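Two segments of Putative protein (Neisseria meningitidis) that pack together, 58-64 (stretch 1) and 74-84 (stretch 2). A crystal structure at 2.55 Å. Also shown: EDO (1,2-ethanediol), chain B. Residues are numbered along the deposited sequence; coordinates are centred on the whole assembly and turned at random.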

# COMPACT_ATOMS: atom_id res chain seq x y z
N THR A 58 -0.28 -12.28 2.80
CA THR A 58 -0.42 -13.24 1.71
C THR A 58 -0.29 -12.58 0.35
O THR A 58 -0.11 -11.37 0.34
CB THR A 58 -1.69 -14.03 1.82
OG1 THR A 58 -1.91 -14.62 0.56
CG2 THR A 58 -2.90 -13.16 2.19
N ILE A 59 -0.31 -13.30 -0.78
CA ILE A 59 -0.13 -12.61 -2.06
C ILE A 59 -1.47 -12.02 -2.39
O ILE A 59 -2.43 -12.77 -2.54
CB ILE A 59 0.26 -13.48 -3.24
CG1 ILE A 59 1.20 -14.60 -2.79
CG2 ILE A 59 0.99 -12.61 -4.34
CD1 ILE A 59 2.59 -14.13 -2.32
N PRO A 60 -1.55 -10.67 -2.44
CA PRO A 60 -2.83 -10.07 -2.68
C PRO A 60 -3.30 -10.22 -4.13
O PRO A 60 -2.57 -9.92 -5.04
CB PRO A 60 -2.57 -8.62 -2.31
CG PRO A 60 -1.17 -8.40 -2.64
CD PRO A 60 -0.50 -9.65 -2.23
N ASP A 61 -4.52 -10.68 -4.34
CA ASP A 61 -5.12 -10.57 -5.66
C ASP A 61 -5.57 -9.17 -5.96
O ASP A 61 -5.65 -8.33 -5.07
CB ASP A 61 -6.39 -11.40 -5.69
CG ASP A 61 -6.09 -12.85 -5.64
OD1 ASP A 61 -5.11 -13.22 -6.36
OD2 ASP A 61 -6.78 -13.61 -4.87
N VAL A 62 -5.94 -8.93 -7.20
CA VAL A 62 -6.62 -7.70 -7.52
C VAL A 62 -7.87 -7.59 -6.65
O VAL A 62 -8.53 -8.60 -6.31
CB VAL A 62 -6.94 -7.65 -8.99
CG1 VAL A 62 -7.84 -6.47 -9.23
CG2 VAL A 62 -5.63 -7.53 -9.79
N GLY A 63 -8.14 -6.36 -6.19
CA GLY A 63 -9.27 -6.14 -5.31
C GLY A 63 -9.16 -6.68 -3.90
O GLY A 63 -10.12 -6.60 -3.12
N ASP A 64 -8.00 -7.25 -3.56
CA ASP A 64 -7.62 -7.34 -2.12
C ASP A 64 -7.14 -5.97 -1.63
O ASP A 64 -6.65 -5.11 -2.43
CB ASP A 64 -6.54 -8.42 -1.87
CG ASP A 64 -7.08 -9.87 -1.97
OD1 ASP A 64 -6.34 -10.83 -1.62
OD2 ASP A 64 -8.24 -10.06 -2.44
N GLU A 74 -5.67 -0.74 -1.96
CA GLU A 74 -6.34 -1.81 -2.70
C GLU A 74 -5.65 -2.10 -3.97
O GLU A 74 -5.30 -1.19 -4.72
CB GLU A 74 -7.77 -1.43 -3.01
CG GLU A 74 -8.58 -2.54 -3.71
CD GLU A 74 -9.98 -2.09 -4.13
OE1 GLU A 74 -10.32 -0.87 -4.02
OE2 GLU A 74 -10.76 -2.96 -4.56
N VAL A 75 -5.41 -3.36 -4.22
CA VAL A 75 -4.63 -3.67 -5.41
C VAL A 75 -5.58 -3.67 -6.58
O VAL A 75 -6.60 -4.40 -6.63
CB VAL A 75 -3.84 -4.96 -5.24
CG1 VAL A 75 -4.42 -5.69 -4.16
CG2 VAL A 75 -3.84 -5.79 -6.50
N VAL A 76 -5.25 -2.82 -7.52
CA VAL A 76 -6.16 -2.68 -8.63
C VAL A 76 -5.62 -3.34 -9.89
O VAL A 76 -6.37 -4.05 -10.60
CB VAL A 76 -6.66 -1.21 -8.91
CG1 VAL A 76 -7.53 -0.77 -7.79
CG2 VAL A 76 -5.53 -0.24 -9.21
N GLU A 77 -4.33 -3.12 -10.14
CA GLU A 77 -3.63 -3.87 -11.15
C GLU A 77 -2.41 -4.68 -10.59
O GLU A 77 -1.52 -4.15 -9.91
CB GLU A 77 -3.22 -2.86 -12.20
CG GLU A 77 -2.99 -3.38 -13.54
CD GLU A 77 -2.12 -2.40 -14.26
OE1 GLU A 77 -2.20 -1.20 -13.90
OE2 GLU A 77 -1.34 -2.82 -15.16
N LYS A 78 -2.40 -5.99 -10.87
CA LYS A 78 -1.20 -6.82 -10.80
C LYS A 78 -0.63 -6.94 -12.21
O LYS A 78 -1.37 -7.29 -13.16
CB LYS A 78 -1.56 -8.20 -10.34
CG LYS A 78 -2.22 -8.25 -9.02
CD LYS A 78 -1.30 -8.86 -8.02
CE LYS A 78 -1.03 -10.29 -8.41
NZ LYS A 78 -1.10 -11.06 -7.18
N GLU A 79 0.66 -6.62 -12.35
CA GLU A 79 1.49 -7.07 -13.48
C GLU A 79 2.26 -8.33 -13.08
O GLU A 79 3.34 -8.27 -12.45
CB GLU A 79 2.47 -6.01 -13.95
CG GLU A 79 3.32 -6.49 -15.12
CD GLU A 79 2.61 -6.37 -16.49
OE1 GLU A 79 3.36 -6.47 -17.52
OE2 GLU A 79 1.33 -6.17 -16.54
N GLY A 80 1.69 -9.46 -13.43
CA GLY A 80 2.34 -10.69 -13.12
C GLY A 80 2.21 -10.91 -11.65
O GLY A 80 1.11 -11.13 -11.09
N GLN A 81 3.33 -10.90 -10.97
CA GLN A 81 3.22 -11.22 -9.56
C GLN A 81 3.54 -9.95 -8.79
O GLN A 81 3.54 -9.97 -7.60
CB GLN A 81 4.10 -12.43 -9.21
CG GLN A 81 3.69 -13.16 -7.97
CD GLN A 81 2.60 -14.14 -8.15
OE1 GLN A 81 1.77 -14.34 -7.24
NE2 GLN A 81 2.57 -14.80 -9.32
N ARG A 82 3.78 -8.86 -9.51
CA ARG A 82 4.08 -7.59 -8.93
C ARG A 82 2.74 -6.88 -8.75
O ARG A 82 1.85 -7.02 -9.60
CB ARG A 82 4.95 -6.76 -9.88
CG ARG A 82 5.43 -5.43 -9.30
CD ARG A 82 6.41 -4.66 -10.20
NE ARG A 82 5.90 -4.57 -11.59
CZ ARG A 82 6.32 -5.32 -12.63
NH1 ARG A 82 5.78 -5.12 -13.85
NH2 ARG A 82 7.28 -6.25 -12.50
N ILE A 83 2.61 -6.13 -7.65
CA ILE A 83 1.47 -5.25 -7.42
C ILE A 83 1.81 -4.01 -8.17
O ILE A 83 2.72 -3.27 -7.82
CB ILE A 83 1.32 -4.92 -5.95
CG1 ILE A 83 0.92 -6.16 -5.16
CG2 ILE A 83 0.20 -4.00 -5.75
CD1 ILE A 83 1.40 -6.10 -3.71
N GLU A 84 1.06 -3.78 -9.23
CA GLU A 84 1.41 -2.70 -10.13
C GLU A 84 0.84 -1.33 -9.68
O GLU A 84 1.57 -0.29 -9.67
CB GLU A 84 0.98 -3.11 -11.57
CG GLU A 84 1.43 -2.13 -12.69
CD GLU A 84 2.87 -2.36 -13.12
OE1 GLU A 84 3.17 -2.32 -14.37
OE2 GLU A 84 3.70 -2.62 -12.21
C1 EDO B . 7.65 -11.18 -10.79
O1 EDO B . 6.28 -11.56 -10.96
C2 EDO B . 7.62 -9.78 -10.10
O2 EDO B . 8.21 -8.70 -10.91

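Stretch 2 is a β-hairpin, and stretch 1, without regular secondary structure, lies along its first strand. E74 meets stretch 1 with both backbone and side chain: its CA lies 3.3 Å from D64 O in a CA-H...O contact, and its extended side chain brings OE2 to 3.6 Å from G63 CA.

V75 is the anchor. Its N donates to D64 O (2.8 Å), and its O accepts from G63 N (2.5 Å, nearly linear), so one residue spends both backbone polar groups on a type II turn, D61 to D64. That turn is closed by D64 N to D61 O (3.0 Å); G63 takes the positive phi that favours glycine. The V75 side chain adds apolar packing, CG1 to P60 CB at 3.9 Å and CG2 to V62 CG2 at 4.1 Å.

V76 and E77 point away, leaving K78 as the next inward residue. Its aliphatic part covers V62, CG to CG2 at 3.6 Å, and its NZ donates to P60 O at 2.8 Å: a long side chain serves here as both grease and donor, its amine meeting the carbonyl of P60.

Within the type II' turn from E79 to R82, Q81 reaches back, OE1 lying 3.5 Å from I59 CG2. Buried I83 finishes the apolar patch, with CD1 3.6 Å from P60 CG.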